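Local coordinates for protein prophenoloxidase b (Marsupenaeus japonicus, PDB 3WKY) that probably oxidises phenols, hydroxylating monophenols and oxidising o-diphenols at a type 3 dicopper centre once the secreted crustacean zymogen is activated, at residues A[553-557]-A[614-618]; A[198-202]-A[617-621]; A[452-458]-A[471-476]; A[150-154]-A[165-169]; A[45-50]-A[101-106]. The contacts are given in a common frame with arbitrary orientation. Numbering follows the deposited sequence.

Contact 1: residues A[553-557]-A[614-618]; sequences SILST and SSSSF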
# COMPACT_ATOMS: atom_id res chain seq x y z
N SER A 553 -15.30 -40.94 -28.09
CA SER A 553 -14.13 -40.42 -28.78
C SER A 553 -13.06 -39.89 -27.83
O SER A 553 -11.88 -39.80 -28.20
CB SER A 553 -14.56 -39.30 -29.72
OG SER A 553 -15.31 -38.33 -29.00
N ILE A 554 -13.44 -39.53 -26.61
CA ILE A 554 -12.44 -38.93 -25.69
C ILE A 554 -11.60 -39.99 -24.97
O ILE A 554 -10.58 -39.69 -24.35
CB ILE A 554 -13.07 -37.96 -24.66
CG1 ILE A 554 -13.85 -38.74 -23.59
CG2 ILE A 554 -13.93 -36.89 -25.38
CD1 ILE A 554 -14.50 -37.86 -22.53
N LEU A 555 -12.04 -41.25 -25.06
CA LEU A 555 -11.30 -42.37 -24.47
C LEU A 555 -10.40 -43.01 -25.53
O LEU A 555 -10.63 -42.85 -26.72
CB LEU A 555 -12.29 -43.41 -23.92
CG LEU A 555 -13.31 -42.88 -22.91
CD1 LEU A 555 -14.33 -43.95 -22.53
CD2 LEU A 555 -12.58 -42.35 -21.66
N SER A 556 -9.38 -43.74 -25.09
CA SER A 556 -8.57 -44.50 -26.04
C SER A 556 -9.27 -45.85 -26.26
O SER A 556 -10.49 -45.91 -26.35
CB SER A 556 -7.16 -44.73 -25.49
OG SER A 556 -7.21 -45.46 -24.27
N THR A 557 -8.50 -46.93 -26.32
CA THR A 557 -9.09 -48.27 -26.45
C THR A 557 -8.77 -49.15 -25.25
O THR A 557 -9.62 -49.89 -24.76
CB THR A 557 -8.61 -48.96 -27.73
OG1 THR A 557 -7.18 -48.91 -27.80
CG2 THR A 557 -9.20 -48.27 -28.96
N SER A 614 -8.82 -44.71 -33.00
CA SER A 614 -8.78 -45.49 -31.77
C SER A 614 -8.04 -44.73 -30.66
O SER A 614 -8.05 -45.13 -29.50
CB SER A 614 -8.12 -46.85 -32.02
OG SER A 614 -6.74 -46.71 -32.33
N SER A 615 -7.40 -43.62 -31.03
CA SER A 615 -6.76 -42.75 -30.05
C SER A 615 -7.78 -41.74 -29.51
O SER A 615 -8.78 -41.46 -30.17
CB SER A 615 -5.57 -42.02 -30.68
OG SER A 615 -6.01 -41.07 -31.63
N SER A 616 -7.53 -41.20 -28.31
CA SER A 616 -8.42 -40.16 -27.76
C SER A 616 -8.42 -38.93 -28.66
O SER A 616 -7.37 -38.50 -29.14
CB SER A 616 -7.98 -39.76 -26.35
OG SER A 616 -8.68 -38.60 -25.90
N SER A 617 -9.59 -38.34 -28.88
CA SER A 617 -9.69 -37.12 -29.67
C SER A 617 -8.93 -35.95 -29.02
O SER A 617 -8.57 -34.97 -29.68
CB SER A 617 -11.15 -36.73 -29.88
OG SER A 617 -11.81 -36.63 -28.63
N PHE A 618 -8.68 -36.05 -27.72
CA PHE A 618 -7.90 -35.02 -27.02
C PHE A 618 -6.41 -35.17 -27.31
O PHE A 618 -5.64 -34.21 -27.15
CB PHE A 618 -8.12 -35.10 -25.50
CG PHE A 618 -9.51 -34.72 -25.04
CD1 PHE A 618 -10.34 -33.93 -25.82
CD2 PHE A 618 -9.96 -35.12 -23.79
CE1 PHE A 618 -11.61 -33.57 -25.38
CE2 PHE A 618 -11.23 -34.76 -23.33
CZ PHE A 618 -12.06 -33.98 -24.14
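Four consecutive serines, S614 to S617, lead into F618, and the rotamers of S616 and S617 send their hydroxyls to different partners. S616, in the t rotamer, donates from OG to I554 O at 2.7 Å, and the same OG accepts from F618 N at 3.1 Å, closing an ST turn. S617 is p instead, so its OG goes to E529, the carboxylate that S553 OG, also p, binds as well; the backbone of S617 makes the second bond across, S617 N donating to S553 O at 2.8 Å. I554, with chi1 p and chi2 t, lays CG2 over one face of the F618 ring, 4.1 Å from the centroid, a CH-pi contact at the buried end. At the other end T557 CG2 lies 3.4 Å from S614 O, where S614 is poorly ordered. Serine suits this ST turn and loop because its short hydroxyl can satisfy nearby backbone groups. Two irregular loops of the Ig-like domain are thus joined by two hydrogen bonds, with one apolar pair, I554 and F618, beside them.

Contact 2: residues A[198-202]-A[617-621]; sequences FHWHW and SFCGR. With CUO (Cu2-o2 cluster), chain J.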
# COMPACT_ATOMS: atom_id res chain seq x y z
N PHE A 198 -2.70 -39.01 -17.61
CA PHE A 198 -3.18 -38.53 -18.90
C PHE A 198 -2.41 -37.27 -19.31
O PHE A 198 -2.02 -37.10 -20.46
CB PHE A 198 -4.68 -38.26 -18.84
CG PHE A 198 -5.18 -37.36 -19.94
CD1 PHE A 198 -5.25 -37.82 -21.26
CD2 PHE A 198 -5.60 -36.07 -19.66
CE1 PHE A 198 -5.71 -37.00 -22.27
CE2 PHE A 198 -6.07 -35.23 -20.67
CZ PHE A 198 -6.13 -35.70 -21.98
N HIS A 199 -2.20 -36.37 -18.36
CA HIS A 199 -1.46 -35.16 -18.65
C HIS A 199 -0.02 -35.46 -19.12
O HIS A 199 0.47 -34.86 -20.08
CB HIS A 199 -1.46 -34.27 -17.41
CG HIS A 199 -1.09 -32.87 -17.70
ND1 HIS A 199 0.07 -32.29 -17.21
CD2 HIS A 199 -1.71 -31.91 -18.43
CE1 HIS A 199 0.14 -31.04 -17.63
NE2 HIS A 199 -0.93 -30.79 -18.36
N TRP A 200 0.65 -36.38 -18.45
CA TRP A 200 1.96 -36.87 -18.89
C TRP A 200 1.88 -37.43 -20.32
O TRP A 200 2.66 -37.04 -21.20
CB TRP A 200 2.42 -37.93 -17.89
CG TRP A 200 3.55 -38.89 -18.26
CD1 TRP A 200 3.43 -40.07 -18.96
CD2 TRP A 200 4.93 -38.80 -17.85
NE1 TRP A 200 4.66 -40.70 -19.03
CE2 TRP A 200 5.59 -39.95 -18.35
CE3 TRP A 200 5.67 -37.87 -17.10
CZ2 TRP A 200 6.96 -40.17 -18.16
CZ3 TRP A 200 7.04 -38.10 -16.90
CH2 TRP A 200 7.66 -39.24 -17.43
N HIS A 201 0.93 -38.32 -20.55
CA HIS A 201 0.76 -38.89 -21.89
C HIS A 201 0.51 -37.84 -22.96
O HIS A 201 1.08 -37.91 -24.06
CB HIS A 201 -0.34 -39.95 -21.89
CG HIS A 201 0.14 -41.28 -21.40
ND1 HIS A 201 0.80 -42.18 -22.21
CD2 HIS A 201 0.06 -41.85 -20.17
CE1 HIS A 201 1.11 -43.25 -21.50
NE2 HIS A 201 0.68 -43.08 -20.27
N TRP A 202 -0.35 -36.88 -22.64
CA TRP A 202 -0.66 -35.86 -23.64
C TRP A 202 0.61 -35.14 -24.07
O TRP A 202 0.85 -34.92 -25.26
CB TRP A 202 -1.73 -34.86 -23.15
CG TRP A 202 -2.19 -34.02 -24.32
CD1 TRP A 202 -3.25 -34.28 -25.15
CD2 TRP A 202 -1.54 -32.86 -24.84
NE1 TRP A 202 -3.31 -33.32 -26.15
CE2 TRP A 202 -2.27 -32.44 -25.97
CE3 TRP A 202 -0.41 -32.12 -24.45
CZ2 TRP A 202 -1.91 -31.32 -26.72
CZ3 TRP A 202 -0.05 -31.01 -25.19
CH2 TRP A 202 -0.80 -30.61 -26.31
N SER A 617 -9.59 -38.34 -28.88
CA SER A 617 -9.69 -37.12 -29.67
C SER A 617 -8.93 -35.95 -29.02
O SER A 617 -8.57 -34.97 -29.68
CB SER A 617 -11.15 -36.73 -29.88
OG SER A 617 -11.81 -36.63 -28.63
N PHE A 618 -8.68 -36.05 -27.72
CA PHE A 618 -7.90 -35.02 -27.02
C PHE A 618 -6.41 -35.17 -27.31
O PHE A 618 -5.64 -34.21 -27.15
CB PHE A 618 -8.12 -35.10 -25.50
CG PHE A 618 -9.51 -34.72 -25.04
CD1 PHE A 618 -10.34 -33.93 -25.82
CD2 PHE A 618 -9.96 -35.12 -23.79
CE1 PHE A 618 -11.61 -33.57 -25.38
CE2 PHE A 618 -11.23 -34.76 -23.33
CZ PHE A 618 -12.06 -33.98 -24.14
N CYS A 619 -6.00 -36.37 -27.71
CA CYS A 619 -4.58 -36.70 -27.89
C CYS A 619 -4.16 -36.72 -29.36
O CYS A 619 -3.01 -36.45 -29.70
CB CYS A 619 -4.29 -38.08 -27.29
SG CYS A 619 -4.66 -38.23 -25.53
N GLY A 620 -5.11 -37.05 -30.24
CA GLY A 620 -4.79 -37.17 -31.65
C GLY A 620 -3.92 -38.38 -31.94
O GLY A 620 -3.62 -39.18 -31.04
N ARG A 621 -3.52 -38.52 -33.20
CA ARG A 621 -2.64 -39.60 -33.64
C ARG A 621 -1.36 -39.00 -34.18
O ARG A 621 -1.40 -38.14 -35.06
CB ARG A 621 -3.28 -40.44 -34.75
CG ARG A 621 -4.54 -41.19 -34.35
CD ARG A 621 -4.96 -42.17 -35.44
NE ARG A 621 -4.57 -43.55 -35.14
CZ ARG A 621 -3.39 -44.09 -35.45
NH1 ARG A 621 -2.47 -43.36 -36.06
NH2 ARG A 621 -3.13 -45.35 -35.13
CU1 CUO J . -0.65 -29.34 -19.97
CU2 CUO J . 0.35 -26.11 -18.74
O1 CUO J . 0.49 -27.70 -19.91
O2 CUO J . 0.46 -28.25 -18.35
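A single hydrogen bond crosses between helix 193-205 of the copper domain and the 617-621 loop of the Ig-like domain: W202 NE1 donates to F618 O at 2.7 Å. Tryptophan suits the task, since its t rotamer carries the indole N-H out from the helix to a loop carbonyl while the rest of the ring stays apolar. Sulfur-aromatic contacts come next. C619 SG, disulfide-bonded to C572, lies at the edge of the F198 ring, 3.6 Å from F198 CE1, and approaches W202 CD1 at 4.2 Å; a polarisable sulfur tied up in a disulfide fits well among aromatic rings. Apolar packing completes the set, with F198 CZ 4.1 Å from F618 CB. Metal coordination belongs to a different side of the helix: H199 does not reach the loop, and its NE2 binds CU1 of the dicopper cluster at 2.2 Å, together with H203 and H226. F198 and W202, one turn apart and linked by W202 N to F198 O at 2.8 Å, meet the loop instead, so the helix that supplies two copper ligands, H199 and H203, also packs on the Ig-like domain. Around the contact, helix 218-239 brings M225 against F198 and W202, L221 against W202 and N228 against F618; N206 ND2, just beyond helix 193-205, hydrogen-bonds to C619 O, and E529 of strand 528-534 holds S617 OG.

Contact 3: residues A[452-458]-A[471-476]; sequences PKTFNSS and ITVHIK. With NAG (2-acetamido-2-deoxy-beta-D-glucopyranose), chain C; EDO (1,2-ethanediol), chain L.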
# COMPACT_ATOMS: atom_id res chain seq x y z
N PRO A 452 -13.13 -47.73 -4.43
CA PRO A 452 -11.70 -48.01 -4.24
C PRO A 452 -11.08 -48.65 -5.47
O PRO A 452 -11.77 -49.35 -6.21
CB PRO A 452 -11.69 -49.00 -3.07
CG PRO A 452 -13.02 -49.67 -3.14
CD PRO A 452 -13.98 -48.60 -3.59
N LYS A 453 -9.79 -48.38 -5.71
CA LYS A 453 -9.02 -49.09 -6.72
C LYS A 453 -7.65 -49.41 -6.12
O LYS A 453 -7.15 -48.66 -5.29
CB LYS A 453 -8.84 -48.26 -8.00
CG LYS A 453 -10.12 -47.97 -8.77
CD LYS A 453 -9.78 -47.23 -10.07
CE LYS A 453 -11.02 -46.59 -10.71
NZ LYS A 453 -12.02 -47.60 -11.13
N THR A 454 -7.07 -50.52 -6.56
CA THR A 454 -5.80 -51.00 -6.00
C THR A 454 -4.84 -51.32 -7.13
O THR A 454 -5.25 -51.84 -8.16
CB THR A 454 -6.04 -52.27 -5.15
OG1 THR A 454 -6.99 -51.98 -4.12
CG2 THR A 454 -4.75 -52.75 -4.52
N PHE A 455 -3.56 -50.99 -6.95
CA PHE A 455 -2.54 -51.40 -7.92
C PHE A 455 -1.28 -51.93 -7.24
O PHE A 455 -1.03 -51.68 -6.06
CB PHE A 455 -2.20 -50.28 -8.90
CG PHE A 455 -1.48 -49.11 -8.28
CD1 PHE A 455 -2.20 -48.09 -7.67
CD2 PHE A 455 -0.10 -49.03 -8.32
CE1 PHE A 455 -1.54 -47.01 -7.09
CE2 PHE A 455 0.57 -47.95 -7.74
CZ PHE A 455 -0.17 -46.94 -7.13
N ASN A 456 -0.49 -52.68 -8.02
CA ASN A 456 0.76 -53.28 -7.56
C ASN A 456 1.91 -52.29 -7.76
O ASN A 456 2.32 -52.01 -8.89
CB ASN A 456 1.00 -54.58 -8.35
CG ASN A 456 2.20 -55.38 -7.86
OD1 ASN A 456 3.06 -54.86 -7.14
ND2 ASN A 456 2.27 -56.65 -8.27
N SER A 457 2.45 -51.77 -6.66
CA SER A 457 3.50 -50.75 -6.76
C SER A 457 4.90 -51.33 -6.89
O SER A 457 5.86 -50.60 -7.12
CB SER A 457 3.45 -49.79 -5.57
OG SER A 457 3.78 -50.44 -4.35
N SER A 458 5.01 -52.65 -6.77
CA SER A 458 6.32 -53.30 -6.74
C SER A 458 7.03 -53.32 -8.09
O SER A 458 8.21 -53.65 -8.18
CB SER A 458 6.21 -54.70 -6.14
OG SER A 458 5.96 -54.60 -4.75
N ILE A 471 8.29 -59.88 -1.72
CA ILE A 471 7.36 -58.90 -1.15
C ILE A 471 6.68 -58.07 -2.24
O ILE A 471 7.33 -57.62 -3.19
CB ILE A 471 8.07 -57.99 -0.12
CG1 ILE A 471 7.08 -57.01 0.52
CG2 ILE A 471 9.24 -57.25 -0.75
CD1 ILE A 471 5.91 -57.67 1.22
N THR A 472 5.37 -57.92 -2.12
CA THR A 472 4.58 -57.10 -3.02
C THR A 472 3.78 -56.09 -2.21
O THR A 472 3.12 -56.46 -1.23
CB THR A 472 3.59 -57.94 -3.85
OG1 THR A 472 4.31 -58.78 -4.77
CG2 THR A 472 2.63 -57.05 -4.64
N VAL A 473 3.84 -54.82 -2.60
CA VAL A 473 3.09 -53.79 -1.90
C VAL A 473 1.98 -53.29 -2.79
O VAL A 473 2.22 -52.73 -3.86
CB VAL A 473 4.00 -52.62 -1.48
CG1 VAL A 473 3.16 -51.51 -0.86
CG2 VAL A 473 5.06 -53.10 -0.50
N HIS A 474 0.75 -53.53 -2.35
CA HIS A 474 -0.42 -53.03 -3.06
C HIS A 474 -0.80 -51.69 -2.47
O HIS A 474 -0.68 -51.49 -1.25
CB HIS A 474 -1.59 -54.02 -2.94
CG HIS A 474 -1.32 -55.35 -3.57
ND1 HIS A 474 -1.32 -55.54 -4.93
CD2 HIS A 474 -1.05 -56.56 -3.02
CE1 HIS A 474 -1.06 -56.80 -5.20
NE2 HIS A 474 -0.89 -57.44 -4.06
N ILE A 475 -1.25 -50.76 -3.32
CA ILE A 475 -1.67 -49.45 -2.85
C ILE A 475 -3.12 -49.21 -3.25
O ILE A 475 -3.47 -49.28 -4.43
CB ILE A 475 -0.78 -48.32 -3.39
CG1 ILE A 475 0.66 -48.51 -2.90
CG2 ILE A 475 -1.33 -46.95 -2.95
CD1 ILE A 475 1.66 -47.54 -3.50
N LYS A 476 -3.95 -48.92 -2.25
CA LYS A 476 -5.38 -48.79 -2.46
C LYS A 476 -5.84 -47.38 -2.13
O LYS A 476 -5.37 -46.77 -1.17
CB LYS A 476 -6.11 -49.80 -1.57
CG LYS A 476 -7.62 -49.63 -1.51
CD LYS A 476 -8.25 -50.72 -0.66
CE LYS A 476 -9.64 -50.31 -0.19
NZ LYS A 476 -10.38 -51.46 0.38
C1 NAG C . 3.63 -57.16 -8.29
C2 NAG C . 3.47 -58.67 -8.54
C3 NAG C . 4.83 -59.33 -8.65
C4 NAG C . 5.68 -58.67 -9.73
C5 NAG C . 5.62 -57.14 -9.74
C6 NAG C . 5.81 -56.67 -11.19
C7 NAG C . 1.54 -59.84 -7.57
C8 NAG C . 0.89 -60.29 -6.29
N2 NAG C . 2.75 -59.30 -7.45
O3 NAG C . 4.64 -60.70 -8.96
O4 NAG C . 7.02 -59.06 -9.55
O5 NAG C . 4.39 -56.57 -9.32
O6 NAG C . 7.10 -56.16 -11.40
O7 NAG C . 0.95 -59.96 -8.64
C1 EDO L . 9.70 -54.76 -5.81
O1 EDO L . 8.98 -55.00 -4.58
C2 EDO L . 9.85 -56.02 -6.67
O2 EDO L . 10.83 -56.88 -6.07
O HOH W 1 -4.75 -47.11 -5.86
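Strands 445-456 and 472-481, successive antiparallel neighbours in the mixed sheet of the Ig-like domain, are joined by the intervening loop, and most of their backbone polar groups find partners here. F455 and I475 form a hydrogen-bonded pair, F455 N to I475 O at 3.0 Å and I475 N to F455 O at 2.9 Å. A water donates to I475 O and K453 O, 2.9 Å from each. Beyond the F455-I475 pair, serines contribute: V473 O receives both S457 N at 3.0 Å and S457 OG at 2.8 Å, while V473 N donates to S458 OG at 3.0 Å. S458 OG in turn donates to an ethanediol, probably from the crystallisation liquor. N456 OD1 accepts from S458 N at 3.0 Å in an Asx turn, leaving N456 ND2 to carry the N-glycan through its 1.5 Å bond to NAG C1. H474 NE2 hydrogen-bonds to E165 of strand 165-169, and K453 NZ forms a salt bridge with E481. On the other face from N456 and H474, the F455 ring covers I475 CB, 4.0 Å from F455 CE1. Serine hydroxyls thus satisfy backbone groups, and T472 OG1 receives NAG N2 at 3.1 Å, holding the first sugar against the protein.

Contact 4: residues A[150-154]-A[165-169]; sequences KAKKL and EVVVE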
# COMPACT_ATOMS: atom_id res chain seq x y z
N LYS A 150 4.98 -45.39 5.12
CA LYS A 150 4.23 -46.39 5.85
C LYS A 150 4.33 -47.76 5.17
O LYS A 150 4.42 -48.79 5.83
CB LYS A 150 2.76 -45.99 6.00
CG LYS A 150 1.90 -47.02 6.71
CD LYS A 150 0.46 -46.53 6.88
CE LYS A 150 -0.35 -47.50 7.73
NZ LYS A 150 -1.72 -46.98 8.05
N ALA A 151 4.31 -47.76 3.84
CA ALA A 151 4.46 -48.99 3.07
C ALA A 151 5.83 -49.67 3.28
O ALA A 151 5.90 -50.90 3.35
CB ALA A 151 4.21 -48.74 1.58
N LYS A 152 6.90 -48.88 3.35
CA LYS A 152 8.25 -49.42 3.56
C LYS A 152 8.34 -50.09 4.93
O LYS A 152 9.00 -51.11 5.10
CB LYS A 152 9.31 -48.33 3.41
CG LYS A 152 9.34 -47.74 2.02
CD LYS A 152 10.46 -46.74 1.80
CE LYS A 152 10.68 -46.56 0.29
NZ LYS A 152 11.69 -45.52 -0.04
N LYS A 153 7.67 -49.47 5.90
CA LYS A 153 7.57 -50.00 7.25
C LYS A 153 6.84 -51.34 7.24
O LYS A 153 7.34 -52.34 7.75
CB LYS A 153 6.81 -49.00 8.11
CG LYS A 153 6.94 -49.18 9.60
CD LYS A 153 6.30 -47.98 10.29
CE LYS A 153 6.48 -48.02 11.80
NZ LYS A 153 6.10 -46.71 12.40
N LEU A 154 5.65 -51.35 6.65
CA LEU A 154 4.82 -52.54 6.55
C LEU A 154 5.51 -53.66 5.77
O LEU A 154 5.35 -54.83 6.09
CB LEU A 154 3.47 -52.20 5.91
CG LEU A 154 2.30 -51.85 6.83
CD1 LEU A 154 2.71 -50.87 7.91
CD2 LEU A 154 1.13 -51.29 6.03
N GLU A 165 2.61 -60.35 0.85
CA GLU A 165 1.80 -59.25 0.35
C GLU A 165 1.41 -58.29 1.46
O GLU A 165 1.11 -58.70 2.59
CB GLU A 165 0.53 -59.77 -0.33
CG GLU A 165 0.78 -60.58 -1.58
CD GLU A 165 -0.51 -60.97 -2.28
OE1 GLU A 165 -1.17 -60.07 -2.86
OE2 GLU A 165 -0.87 -62.16 -2.25
N VAL A 166 1.41 -57.00 1.15
CA VAL A 166 0.88 -56.00 2.05
C VAL A 166 0.04 -55.01 1.24
O VAL A 166 0.29 -54.80 0.05
CB VAL A 166 2.00 -55.28 2.83
CG1 VAL A 166 2.89 -54.49 1.90
CG2 VAL A 166 1.42 -54.36 3.89
N VAL A 167 -0.98 -54.44 1.87
CA VAL A 167 -1.79 -53.41 1.23
C VAL A 167 -1.77 -52.18 2.12
O VAL A 167 -1.95 -52.29 3.34
CB VAL A 167 -3.24 -53.88 1.03
CG1 VAL A 167 -4.07 -52.78 0.37
CG2 VAL A 167 -3.28 -55.14 0.18
N VAL A 168 -1.51 -51.02 1.53
CA VAL A 168 -1.63 -49.77 2.28
C VAL A 168 -2.64 -48.87 1.57
O VAL A 168 -2.79 -48.95 0.35
CB VAL A 168 -0.26 -49.07 2.46
CG1 VAL A 168 0.22 -48.45 1.16
CG2 VAL A 168 -0.34 -48.04 3.56
N GLU A 169 -3.35 -48.04 2.33
CA GLU A 169 -4.34 -47.14 1.74
C GLU A 169 -4.38 -45.76 2.40
O GLU A 169 -3.85 -45.57 3.50
CB GLU A 169 -5.72 -47.77 1.75
CG GLU A 169 -6.45 -47.74 3.07
CD GLU A 169 -7.89 -48.20 2.93
OE1 GLU A 169 -8.25 -49.23 3.56
OE2 GLU A 169 -8.67 -47.54 2.20
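This is helix-on-strand packing, apolar and without a hydrogen bond between the two segments, at the edge of the large mixed sheet. Helix 145-160 runs nearly antiparallel to strand 165-169, the short segment axes lying 8.9 Å apart at 156°. V166 and V168, two residues apart on the strand, turn their side chains to the helix, whereas V167 points away. On the helix A151 and L154 are spaced to meet them: L154 CB touches V166 CG2 at 3.6 Å, and A151 CB reaches V168 CG1 at 4.0 Å. Alanine is small enough to let the backbones approach, with 6.2 Å between the A151 and V168 CA atoms; beta-branched valine favours the extended strand. K150 contributes its methylenes, CD lying 3.7 Å from V168 CG2, while its long chain can carry the charge to solvent. E165 instead binds H474 of the adjacent strand 472-481, with which 165-169 pairs in parallel. Together they form an alpha-beta unit: a helix, a short connection and a strand running back, packed on one face of the sheet.

Contact 5: residues A[45-50]-A[101-106]; sequences AVTVLD and IMVKDH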
# COMPACT_ATOMS: atom_id res chain seq x y z
N ALA A 45 28.64 -51.52 -9.68
CA ALA A 45 28.46 -52.11 -10.99
C ALA A 45 27.54 -51.24 -11.85
O ALA A 45 26.38 -51.00 -11.51
CB ALA A 45 27.90 -53.52 -10.87
N VAL A 46 28.08 -50.78 -12.97
CA VAL A 46 27.37 -49.91 -13.89
C VAL A 46 27.75 -50.39 -15.29
O VAL A 46 28.86 -50.88 -15.49
CB VAL A 46 27.78 -48.44 -13.64
CG1 VAL A 46 27.93 -47.66 -14.93
CG2 VAL A 46 26.79 -47.76 -12.69
N THR A 47 26.83 -50.31 -16.25
CA THR A 47 27.13 -50.75 -17.61
C THR A 47 28.22 -49.88 -18.22
O THR A 47 28.34 -48.71 -17.88
CB THR A 47 25.90 -50.65 -18.54
OG1 THR A 47 25.39 -49.32 -18.52
CG2 THR A 47 24.83 -51.63 -18.11
N VAL A 48 29.01 -50.47 -19.11
CA VAL A 48 29.96 -49.69 -19.88
C VAL A 48 29.19 -48.98 -20.98
O VAL A 48 28.40 -49.61 -21.69
CB VAL A 48 31.05 -50.57 -20.52
CG1 VAL A 48 32.03 -49.71 -21.32
CG2 VAL A 48 31.79 -51.36 -19.45
N LEU A 49 29.40 -47.68 -21.12
CA LEU A 49 28.74 -46.93 -22.18
C LEU A 49 29.65 -46.83 -23.40
O LEU A 49 30.63 -46.09 -23.39
CB LEU A 49 28.33 -45.54 -21.69
CG LEU A 49 27.57 -44.67 -22.70
CD1 LEU A 49 26.33 -45.40 -23.19
CD2 LEU A 49 27.19 -43.32 -22.10
N ASP A 50 29.32 -47.58 -24.45
CA ASP A 50 30.06 -47.54 -25.71
C ASP A 50 30.21 -46.11 -26.21
O ASP A 50 29.21 -45.39 -26.33
CB ASP A 50 29.32 -48.36 -26.78
CG ASP A 50 29.52 -49.85 -26.62
OD1 ASP A 50 30.01 -50.29 -25.55
OD2 ASP A 50 29.18 -50.59 -27.56
N ILE A 101 19.10 -50.65 -22.21
CA ILE A 101 19.84 -51.33 -21.14
C ILE A 101 21.22 -50.72 -20.92
O ILE A 101 21.65 -50.54 -19.77
CB ILE A 101 19.98 -52.84 -21.45
CG1 ILE A 101 18.63 -53.54 -21.35
CG2 ILE A 101 20.98 -53.49 -20.49
CD1 ILE A 101 18.03 -53.49 -19.96
N MET A 102 21.92 -50.38 -22.00
CA MET A 102 23.26 -49.81 -21.89
C MET A 102 23.26 -48.39 -21.30
O MET A 102 24.15 -48.05 -20.51
CB MET A 102 23.96 -49.80 -23.25
CG MET A 102 25.37 -49.22 -23.20
SD MET A 102 26.33 -49.44 -24.72
CE MET A 102 26.35 -51.24 -24.81
N VAL A 103 22.28 -47.58 -21.67
CA VAL A 103 22.28 -46.17 -21.31
C VAL A 103 21.62 -45.89 -19.95
O VAL A 103 21.83 -44.84 -19.35
CB VAL A 103 21.61 -45.31 -22.42
CG1 VAL A 103 20.10 -45.36 -22.30
CG2 VAL A 103 22.10 -43.88 -22.35
N LYS A 104 20.84 -46.86 -19.47
CA LYS A 104 20.00 -46.67 -18.29
C LYS A 104 20.75 -46.21 -17.04
O LYS A 104 20.23 -45.38 -16.28
CB LYS A 104 19.23 -47.96 -17.99
CG LYS A 104 18.32 -47.86 -16.79
CD LYS A 104 17.66 -49.20 -16.51
CE LYS A 104 16.47 -49.04 -15.59
NZ LYS A 104 16.80 -48.88 -14.15
N ASP A 105 21.96 -46.73 -16.82
CA ASP A 105 22.76 -46.34 -15.66
C ASP A 105 23.33 -44.92 -15.75
O ASP A 105 23.84 -44.39 -14.77
CB ASP A 105 23.94 -47.31 -15.46
CG ASP A 105 23.53 -48.60 -14.78
OD1 ASP A 105 22.64 -48.57 -13.91
OD2 ASP A 105 24.12 -49.65 -15.12
N HIS A 106 23.25 -44.32 -16.93
CA HIS A 106 23.99 -43.10 -17.22
C HIS A 106 23.10 -41.88 -17.46
O HIS A 106 23.61 -40.78 -17.68
CB HIS A 106 24.89 -43.32 -18.43
CG HIS A 106 25.78 -44.51 -18.28
ND1 HIS A 106 27.04 -44.44 -17.73
CD2 HIS A 106 25.57 -45.82 -18.57
CE1 HIS A 106 27.58 -45.64 -17.70
NE2 HIS A 106 26.71 -46.50 -18.21
O HOH W 2 23.92 -51.61 -13.23
O HOH W 3 22.65 -49.23 -17.76
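L49 lays its CB over one face of the H106 imidazole, 4.0 Å from the ring centroid in a CH-pi contact, and its CD1 packs on M102 CG at 3.9 Å. The same imidazole uses its nitrogen edge on T47: H106 NE2 donates to T47 O at 2.8 Å and to T47 OG1 at 3.1 Å. T47 is the hub, for in the p rotamer its OG1 also donates to M102 O at 2.7 Å, while T47 N donates to D105 OD2 at 3.0 Å. Threonine suits the place, favouring an extended backbone while its hydroxyl both gives and accepts. One water donates to T47 OG1 and I101 O and accepts from D105 N; another bridges A45 O and D105 OD2. The other carboxylate oxygen of D105 takes T22 N. D50 N makes a weak hydrogen bond to M102 SD, at 3.5 Å. Directional polar bonds, some through water, therefore tie a two-stranded sheet to the C-terminal part of helix 93-103 and the residues that follow, L49 and M102 adding an apolar patch.

Along the chain contact 5 comes first, then contact 4, contact 3 and contact 1, while contact 2 spans from the copper domain to the loop that also closes contact 1. Contacts 1 and 2 share S617 and F618, with centres about 8 Å apart, so the loop 614-621 ties the Ig-like domain to itself and to a copper-ligand helix. Contacts 3 and 4, centres about 9 Å apart, meet through neighbouring strands 472-481 and 165-169 of one mixed sheet, to which both domains contribute. Contact 5 stands apart in the N-terminal region, its centre about 30 Å or more from the others. Two places where copper and Ig-like domains meet are thus covered: near the dicopper site and at the glycosylated sheet edge.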